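Local coordinates for uncharacterized protein YbaA (Shigella flexneri, PDB 2OKQ), which is of unknown function, a conserved DUF1428-family protein that assembles as a dimer and carries bound sodium ions in the crystal, at residues A[26-31]-A[92-97]; A[32-37]-A[127-132]. All coordinates share one frame; numbering follows the deposited sequence.

Contact 1. Residues A[26-31]-A[92-97]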
ATOM      1  N   LYS A  26     -12.738   1.630  -5.924  1.00 14.14           N
ATOM      2  CA  LYS A  26     -13.414   0.456  -5.322  1.00 14.60           C
ATOM      3  C   LYS A  26     -12.488  -0.756  -5.221  1.00 14.21           C
ATOM      4  O   LYS A  26     -12.813  -1.711  -4.524  1.00 14.63           O
ATOM      5  CB  LYS A  26     -14.651   0.054  -6.133  1.00 16.29           C
ATOM      6  CG  LYS A  26     -15.717   1.150  -6.106  1.00 17.87           C
ATOM      7  CD  LYS A  26     -17.027   0.745  -6.784  1.00 23.12           C
ATOM      8  CE  LYS A  26     -18.149   1.706  -6.326  1.00 26.60           C
ATOM      9  NZ  LYS A  26     -17.701   3.152  -6.428  1.00 27.61           N
ATOM     10  N   TYR A  27     -11.378  -0.718  -5.946  1.00 13.67           N
ATOM     11  CA  TYR A  27     -10.463  -1.874  -6.030  1.00 13.69           C
ATOM     12  C   TYR A  27      -9.024  -1.385  -6.017  1.00 13.14           C
ATOM     13  O   TYR A  27      -8.697  -0.358  -6.626  1.00 15.07           O
ATOM     14  CB  TYR A  27     -10.715  -2.676  -7.305  1.00 14.92           C
ATOM     15  CG  TYR A  27     -10.203  -4.099  -7.253  1.00 13.67           C
ATOM     16  CD1 TYR A  27     -11.014  -5.102  -6.734  1.00 14.56           C
ATOM     17  CD2 TYR A  27      -8.938  -4.439  -7.742  1.00 14.50           C
ATOM     18  CE1 TYR A  27     -10.595  -6.425  -6.692  1.00 12.94           C
ATOM     19  CE2 TYR A  27      -8.481  -5.791  -7.684  1.00 13.36           C
ATOM     20  CZ  TYR A  27      -9.348  -6.759  -7.171  1.00 15.52           C
ATOM     21  OH  TYR A  27      -8.999  -8.079  -7.088  1.00 16.19           O
ATOM     22  N   VAL A  28      -8.156  -2.139  -5.346  1.00 12.08           N
ATOM     23  CA  VAL A  28      -6.747  -1.739  -5.192  1.00 12.53           C
ATOM     24  C   VAL A  28      -5.834  -2.901  -5.509  1.00 13.50           C
ATOM     25  O   VAL A  28      -6.072  -3.980  -5.008  1.00 13.75           O
ATOM     26  CB  VAL A  28      -6.480  -1.292  -3.737  1.00 14.10           C
ATOM     27  CG1 VAL A  28      -4.980  -1.083  -3.510  1.00 13.38           C
ATOM     28  CG2 VAL A  28      -7.208   0.034  -3.487  1.00 14.27           C
ATOM     29  N   ASP A  29      -4.792  -2.672  -6.310  1.00 12.73           N
ATOM     30  CA  ASP A  29      -3.712  -3.654  -6.448  1.00 13.80           C
ATOM     31  C   ASP A  29      -2.628  -3.204  -5.499  1.00 13.59           C
ATOM     32  O   ASP A  29      -2.167  -2.078  -5.602  1.00 14.14           O
ATOM     33  CB  ASP A  29      -3.158  -3.658  -7.871  1.00 14.00           C
ATOM     34  CG  ASP A  29      -3.839  -4.687  -8.756  1.00 16.84           C
ATOM     35  OD1 ASP A  29      -4.780  -5.354  -8.275  1.00 15.33           O
ATOM     36  OD2 ASP A  29      -3.391  -4.848  -9.901  1.00 17.46           O
ATOM     37  N   GLY A  30      -2.281  -4.065  -4.552  1.00 13.80           N
ATOM     38  CA  GLY A  30      -1.229  -3.732  -3.567  1.00 14.44           C
ATOM     39  C   GLY A  30       0.067  -4.434  -3.905  1.00 15.47           C
ATOM     40  O   GLY A  30       0.047  -5.588  -4.386  1.00 14.24           O
ATOM     41  N   PHE A  31       1.197  -3.749  -3.679  1.00 15.67           N
ATOM     42  CA  PHE A  31       2.523  -4.309  -3.986  1.00 15.63           C
ATOM     43  C   PHE A  31       3.414  -4.003  -2.788  1.00 16.88           C
ATOM     44  O   PHE A  31       3.338  -2.906  -2.221  1.00 17.49           O
ATOM     45  CB  PHE A  31       3.199  -3.671  -5.216  1.00 15.28           C
ATOM     46  CG  PHE A  31       2.404  -3.713  -6.508  1.00 17.69           C
ATOM     47  CD1 PHE A  31       2.772  -4.570  -7.536  1.00 19.36           C
ATOM     48  CD2 PHE A  31       1.341  -2.834  -6.726  1.00 20.00           C
ATOM     49  CE1 PHE A  31       2.078  -4.564  -8.772  1.00 21.57           C
ATOM     50  CE2 PHE A  31       0.637  -2.839  -7.940  1.00 18.74           C
ATOM     51  CZ  PHE A  31       1.003  -3.721  -8.956  1.00 19.82           C
ATOM     52  N   PHE A  92       6.297   0.201  -0.291  1.00 16.04           N
ATOM     53  CA  PHE A  92       4.877  -0.083  -0.099  1.00 15.01           C
ATOM     54  C   PHE A  92       4.202   0.730  -1.180  1.00 14.61           C
ATOM     55  O   PHE A  92       4.393   1.943  -1.245  1.00 14.59           O
ATOM     56  CB  PHE A  92       4.417   0.397   1.293  1.00 15.52           C
ATOM     57  CG  PHE A  92       2.967   0.136   1.604  1.00 13.44           C
ATOM     58  CD1 PHE A  92       2.562  -1.079   2.159  1.00 12.90           C
ATOM     59  CD2 PHE A  92       2.004   1.129   1.401  1.00 15.84           C
ATOM     60  CE1 PHE A  92       1.209  -1.315   2.464  1.00 15.30           C
ATOM     61  CE2 PHE A  92       0.644   0.908   1.707  1.00 15.45           C
ATOM     62  CZ  PHE A  92       0.245  -0.309   2.257  1.00 14.47           C
ATOM     63  N   SER A  93       3.458   0.067  -2.067  1.00 14.39           N
ATOM     64  CA  SER A  93       2.876   0.728  -3.229  0.60 14.08           C
ATOM     65  C   SER A  93       1.495   0.167  -3.552  1.00 14.28           C
ATOM     66  O   SER A  93       1.176  -0.974  -3.186  1.00 14.33           O
ATOM     67  CB  SER A  93       3.773   0.519  -4.456  0.60 15.02           C
ATOM     68  OG  SER A  93       5.067   1.062  -4.262  0.30 12.54           O
ATOM     69  N   TRP A  94       0.706   0.961  -4.274  1.00 12.81           N
ATOM     70  CA  TRP A  94      -0.590   0.493  -4.704  1.00 12.46           C
ATOM     71  C   TRP A  94      -1.075   1.284  -5.908  1.00 13.02           C
ATOM     72  O   TRP A  94      -0.555   2.376  -6.230  1.00 14.34           O
ATOM     73  CB  TRP A  94      -1.620   0.557  -3.578  1.00 11.60           C
ATOM     74  CG  TRP A  94      -2.079   1.944  -3.227  1.00 11.53           C
ATOM     75  CD1 TRP A  94      -3.143   2.608  -3.760  1.00 11.97           C
ATOM     76  CD2 TRP A  94      -1.506   2.817  -2.245  1.00 12.27           C
ATOM     77  NE1 TRP A  94      -3.249   3.853  -3.198  1.00 14.33           N
ATOM     78  CE2 TRP A  94      -2.268   3.997  -2.245  1.00 12.16           C
ATOM     79  CE3 TRP A  94      -0.420   2.706  -1.355  1.00 13.35           C
ATOM     80  CZ2 TRP A  94      -1.979   5.093  -1.396  1.00 12.40           C
ATOM     81  CZ3 TRP A  94      -0.130   3.810  -0.502  1.00 12.27           C
ATOM     82  CH2 TRP A  94      -0.914   4.971  -0.531  1.00 13.19           C
ATOM     83  N   ILE A  95      -2.062   0.695  -6.572  1.00 13.36           N
ATOM     84  CA  ILE A  95      -2.729   1.350  -7.701  1.00 14.01           C
ATOM     85  C   ILE A  95      -4.234   1.250  -7.459  1.00 14.34           C
ATOM     86  O   ILE A  95      -4.749   0.166  -7.167  1.00 15.39           O
ATOM     87  CB  ILE A  95      -2.333   0.669  -9.021  1.00 13.76           C
ATOM     88  CG1 ILE A  95      -0.807   0.663  -9.213  1.00 16.31           C
ATOM     89  CG2 ILE A  95      -3.079   1.347 -10.203  1.00 14.68           C
ATOM     90  CD1 ILE A  95      -0.338  -0.092 -10.415  1.00 16.16           C
ATOM     91  N   GLU A  96      -4.925   2.385  -7.545  1.00 13.27           N
ATOM     92  CA  GLU A  96      -6.343   2.469  -7.274  1.00 13.08           C
ATOM     93  C   GLU A  96      -7.115   2.354  -8.575  1.00 14.46           C
ATOM     94  O   GLU A  96      -6.698   2.937  -9.575  1.00 14.69           O
ATOM     95  CB  GLU A  96      -6.656   3.810  -6.628  1.00 13.21           C
ATOM     96  CG  GLU A  96      -5.904   3.979  -5.264  1.00 13.84           C
ATOM     97  CD  GLU A  96      -6.349   5.183  -4.465  1.00 13.95           C
ATOM     98  OE1 GLU A  96      -7.508   5.640  -4.612  1.00 15.73           O
ATOM     99  OE2 GLU A  96      -5.531   5.688  -3.642  1.00 14.33           O
ATOM    100  N   TYR A  97      -8.227   1.624  -8.531  1.00 14.14           N
ATOM    101  CA  TYR A  97      -9.077   1.371  -9.713  1.00 15.39           C
ATOM    102  C   TYR A  97     -10.543   1.570  -9.349  1.00 15.65           C
ATOM    103  O   TYR A  97     -10.931   1.385  -8.180  1.00 14.85           O
ATOM    104  CB  TYR A  97      -8.881  -0.084 -10.194  1.00 15.83           C
ATOM    105  CG  TYR A  97      -7.535  -0.337 -10.852  1.00 16.84           C
ATOM    106  CD1 TYR A  97      -7.277   0.117 -12.142  1.00 16.03           C
ATOM    107  CD2 TYR A  97      -6.525  -1.031 -10.171  1.00 16.27           C
ATOM    108  CE1 TYR A  97      -6.040  -0.115 -12.763  1.00 16.30           C
ATOM    109  CE2 TYR A  97      -5.292  -1.290 -10.778  1.00 15.67           C
ATOM    110  CZ  TYR A  97      -5.061  -0.803 -12.081  1.00 16.29           C
ATOM    111  OH  TYR A  97      -3.861  -1.009 -12.691  1.00 16.91           O
TER
HETATM  112  O   HOH W   1      -2.258  -2.904 -11.461  1.00 18.90           O
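Phe31 CG and Ile95 CG1 both lie anti to their carbonyl carbons (chi1 -56° in each), and this brings Phe31 CE2 obliquely against the isoleucine end, 3.8 Å from Ile95 CD1. Trp94 does otherwise: its CG sits between the backbone N and the carbonyl carbon (chi1 73°), turning the indole off along its own strand, so that mainly CB is left to meet Val28 CG1 at 3.7 Å. There Trp94 NE1 donates to Glu96 OE2 at 3.0 Å, nearly within the ring plane and on the lone pair turned from the other oxygen. That carboxylate also pairs with Arg61 of both subunits, while Trp94 stacks on Trp94 of the second subunit.

The segments are the two central strands of a four-stranded antiparallel sheet whose 2-3-1-4 order, with helices 40-56 and 100-111 as the two crossovers (beta-alpha-beta-beta-alpha-beta), is that of the ferredoxin-like fold. Val28, Trp94 and Glu96 look to the dimer partner; on the other face Ile95 and Tyr97 pack on helix 40-56, and Tyr97 also on helix 100-111. Backbone pairing alternates regularly until a classic beta bulge, where Tyr97 O accepts from both Lys26 N (2.9 Å) and Tyr27 N (3.1 Å), the first in the carbonyl plane and the second well tilted from it.

Asp29 and Tyr97 are joined through one water, which gives a hydrogen to Asp29 OD2 at 2.7 Å and accepts from Tyr97 OH at 2.8 Å. Carboxylate and phenol planes stand 76° apart, with the water at the ring's edge. Tyr132 and Asn107 also bind OD2, and Arg103 forms a salt bridge with OD1, contacts that probably favour the ionised acid.

Contact 2. Residues A[32-37]-A[127-132]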
ATOM      1  N   VAL A  32       4.221  -4.974  -2.379  1.00 15.95           N
ATOM      2  CA  VAL A  32       5.331  -4.715  -1.447  1.00 16.45           C
ATOM      3  C   VAL A  32       6.561  -5.287  -2.124  1.00 16.30           C
ATOM      4  O   VAL A  32       6.552  -6.434  -2.570  1.00 16.40           O
ATOM      5  CB  VAL A  32       5.126  -5.328  -0.061  1.00 16.20           C
ATOM      6  CG1 VAL A  32       6.220  -4.817   0.939  1.00 18.17           C
ATOM      7  CG2 VAL A  32       3.744  -4.986   0.490  1.00 18.96           C
ATOM      8  N   VAL A  33       7.619  -4.475  -2.158  0.60 17.11           N
ATOM      9  CA  VAL A  33       8.794  -4.739  -2.970  0.60 18.69           C
ATOM     10  C   VAL A  33      10.049  -4.555  -2.102  0.60 19.45           C
ATOM     11  O   VAL A  33      10.080  -3.667  -1.253  0.60 18.24           O
ATOM     12  CB  VAL A  33       8.847  -3.720  -4.148  0.60 19.22           C
ATOM     13  CG1 VAL A  33       9.834  -4.148  -5.196  0.60 18.23           C
ATOM     14  CG2 VAL A  33       7.464  -3.546  -4.796  0.60 19.93           C
ATOM     15  N   ALA A  34      11.064  -5.402  -2.302  1.00 20.99           N
ATOM     16  CA  ALA A  34      12.401  -5.125  -1.748  1.00 22.47           C
ATOM     17  C   ALA A  34      13.235  -4.502  -2.884  1.00 23.71           C
ATOM     18  O   ALA A  34      13.295  -5.044  -3.994  1.00 24.59           O
ATOM     19  CB  ALA A  34      13.034  -6.406  -1.235  1.00 22.90           C
ATOM     20  N   VAL A  35      13.810  -3.333  -2.640  1.00 25.04           N
ATOM     21  CA  VAL A  35      14.556  -2.621  -3.664  1.00 27.54           C
ATOM     22  C   VAL A  35      15.944  -2.283  -3.090  1.00 29.03           C
ATOM     23  O   VAL A  35      16.033  -1.796  -1.969  1.00 28.50           O
ATOM     24  CB  VAL A  35      13.828  -1.305  -4.080  1.00 27.71           C
ATOM     25  CG1 VAL A  35      14.620  -0.533  -5.105  1.00 29.28           C
ATOM     26  CG2 VAL A  35      12.416  -1.597  -4.621  1.00 28.18           C
ATOM     27  N   PRO A  36      17.026  -2.541  -3.861  0.60 30.05           N
ATOM     28  CA  PRO A  36      18.340  -2.102  -3.388  0.60 30.21           C
ATOM     29  C   PRO A  36      18.351  -0.604  -3.086  0.60 30.88           C
ATOM     30  O   PRO A  36      17.872   0.201  -3.894  0.60 30.58           O
ATOM     31  CB  PRO A  36      19.260  -2.437  -4.571  0.60 30.07           C
ATOM     32  CG  PRO A  36      18.596  -3.599  -5.225  0.60 30.41           C
ATOM     33  CD  PRO A  36      17.126  -3.240  -5.157  0.60 29.89           C
ATOM     34  N   ALA A  37      18.882  -0.245  -1.920  1.00 31.59           N
ATOM     35  CA  ALA A  37      18.862   1.147  -1.442  1.00 34.35           C
ATOM     36  C   ALA A  37      19.559   2.158  -2.347  1.00 36.92           C
ATOM     37  O   ALA A  37      19.142   3.323  -2.453  1.00 37.81           O
ATOM     38  CB  ALA A  37      19.401   1.228  -0.020  1.00 34.23           C
ATOM     39  N   GLY A 127      11.996  -9.440  -8.902  1.00 35.37           N
ATOM     40  CA  GLY A 127      10.594  -9.762  -9.161  1.00 33.94           C
ATOM     41  C   GLY A 127      10.054 -10.961  -8.403  1.00 33.19           C
ATOM     42  O   GLY A 127       8.859 -11.030  -8.132  1.00 32.75           O
ATOM     43  N   LYS A 128      10.932 -11.902  -8.050  1.00 31.98           N
ATOM     44  CA  LYS A 128      10.534 -13.110  -7.327  1.00 31.32           C
ATOM     45  C   LYS A 128      10.057 -12.813  -5.927  1.00 30.37           C
ATOM     46  O   LYS A 128       9.170 -13.490  -5.400  1.00 29.92           O
ATOM     47  CB  LYS A 128      11.698 -14.100  -7.256  1.00 32.83           C
ATOM     48  CG  LYS A 128      11.849 -14.967  -8.473  1.00 36.67           C
ATOM     49  CD  LYS A 128      13.106 -15.821  -8.320  1.00 42.68           C
ATOM     50  CE  LYS A 128      13.183 -16.923  -9.363  1.00 46.21           C
ATOM     51  NZ  LYS A 128      14.372 -17.795  -9.104  1.00 49.02           N
ATOM     52  N   ARG A 129      10.648 -11.788  -5.320  1.00 28.18           N
ATOM     53  CA  ARG A 129      10.373 -11.485  -3.930  1.00 26.89           C
ATOM     54  C   ARG A 129       9.281 -10.421  -3.738  1.00 26.02           C
ATOM     55  O   ARG A 129       8.802 -10.236  -2.631  1.00 26.04           O
ATOM     56  CB  ARG A 129      11.670 -11.131  -3.198  1.00 26.49           C
ATOM     57  CG  ARG A 129      12.457 -12.398  -2.877  1.00 27.34           C
ATOM     58  CD  ARG A 129      13.763 -12.112  -2.161  1.00 26.02           C
ATOM     59  NE  ARG A 129      14.696 -11.360  -2.990  1.00 29.57           N
ATOM     60  CZ  ARG A 129      15.177 -10.162  -2.681  1.00 29.09           C
ATOM     61  NH1 ARG A 129      14.780  -9.546  -1.569  1.00 30.99           N
ATOM     62  NH2 ARG A 129      16.035  -9.570  -3.497  1.00 29.67           N
ATOM     63  N   MET A 130       8.880  -9.765  -4.825  1.00 24.60           N
ATOM     64  CA  MET A 130       7.720  -8.861  -4.813  1.00 23.23           C
ATOM     65  C   MET A 130       6.483  -9.629  -4.326  1.00 22.37           C
ATOM     66  O   MET A 130       6.275 -10.786  -4.715  1.00 22.96           O
ATOM     67  CB  MET A 130       7.489  -8.294  -6.220  0.50 23.41           C
ATOM     68  CG  MET A 130       6.291  -7.335  -6.374  0.50 23.54           C
ATOM     69  SD  MET A 130       6.081  -6.709  -8.063  0.50 22.18           S
ATOM     70  CE  MET A 130       5.600  -8.225  -8.904  0.50 22.27           C
ATOM     71  N   ILE A 131       5.663  -9.019  -3.476  1.00 19.85           N
ATOM     72  CA  ILE A 131       4.365  -9.620  -3.166  1.00 18.10           C
ATOM     73  C   ILE A 131       3.286  -8.715  -3.765  1.00 18.26           C
ATOM     74  O   ILE A 131       3.488  -7.511  -3.880  1.00 16.26           O
ATOM     75  CB  ILE A 131       4.145  -9.886  -1.671  1.00 19.67           C
ATOM     76  CG1 ILE A 131       4.153  -8.582  -0.845  1.00 19.00           C
ATOM     77  CG2 ILE A 131       5.211 -10.874  -1.156  1.00 18.41           C
ATOM     78  CD1 ILE A 131       3.922  -8.820   0.683  1.00 23.03           C
ATOM     79  N   TYR A 132       2.170  -9.318  -4.174  1.00 16.93           N
ATOM     80  CA  TYR A 132       1.183  -8.600  -4.998  1.00 16.56           C
ATOM     81  C   TYR A 132      -0.176  -9.221  -4.796  1.00 15.64           C
ATOM     82  O   TYR A 132      -0.279 -10.430  -4.633  1.00 15.56           O
ATOM     83  CB  TYR A 132       1.545  -8.740  -6.481  1.00 17.82           C
ATOM     84  CG  TYR A 132       0.400  -8.379  -7.409  1.00 18.53           C
ATOM     85  CD1 TYR A 132       0.069  -7.042  -7.639  1.00 16.71           C
ATOM     86  CD2 TYR A 132      -0.359  -9.376  -8.042  1.00 19.76           C
ATOM     87  CE1 TYR A 132      -0.990  -6.692  -8.500  1.00 19.80           C
ATOM     88  CE2 TYR A 132      -1.423  -9.042  -8.894  1.00 18.19           C
ATOM     89  CZ  TYR A 132      -1.724  -7.704  -9.119  1.00 19.49           C
ATOM     90  OH  TYR A 132      -2.760  -7.356  -9.953  1.00 18.17           O
TER
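Val32 and Ile131 lie side by side, their side chains running the same way, and Val32 CB meets Ile131 CG1 at 3.5 Å, tighter than ordinary van der Waals contact. Ile131 places CG1 between its backbone N and carbonyl carbon (chi1 63°), which lays that branch against the valine; CD1 then reaches on to Val32 CG2 at 3.8 Å. A reciprocal couple of backbone bonds holds the two residues in register: Val32 N to Ile131 O at 3.0 Å, and Ile131 N to Val32 O at 2.9 Å. Met130 adds a longer CA-H...O contact to the same Val32 carbonyl, 3.5 Å from CA to O.

This is an antiparallel hydrogen-bonded pair at the start of strand 131-140, which lies outermost in the sheet of this chain, beside strand 27-36. Immediately before it the chain departs from the extended form: residues 127-129 are helical in phi and psi, and pairing is replaced by a side-chain contact. The Arg129 chain, bent at chi3 (-65°), brings its guanidinium obliquely to the methyl of Ala34, NH1 standing 3.6 Å from CB.

A second shell fixes that guanidinium by all three nitrogens. NE forms a salt bridge with Asp126, NH2 another with Glu88 on strand 88-97, and NH1 is hydrogen-bonded to the carbonyl of Val82; Asp126 OD1 also accepts a hydrogen bond from the backbone N of Lys128. The second subunit also packs directly against these residues: its Thr76 bonds to Arg129 O, its Phe78 packs on Val32, and Ile131 touches Asp77, one of the sodium-binding residues of that neighbouring subunit.

From the N terminus, the first strand, 27-36, supplies most of 26-31 for contact 1 and then most of 32-37 for contact 2. Helix 40-56 and strand 61-67 follow before 92-97 returns to close contact 1, a loop of 60 residues. Helix 100-111 comes next, and 127-132 closes contact 2 after 89 intervening residues. The segments alternate, so the loops cross instead of nesting. Strand 27-36 is thus flanked by 88-97 and 131-140. The contacts meet directly around the Phe31 ring, where Phe31 CE1 packs 3.4 Å from Tyr132 CD1 and Phe31 CD1 lies 4.0 Å from Met130 SD.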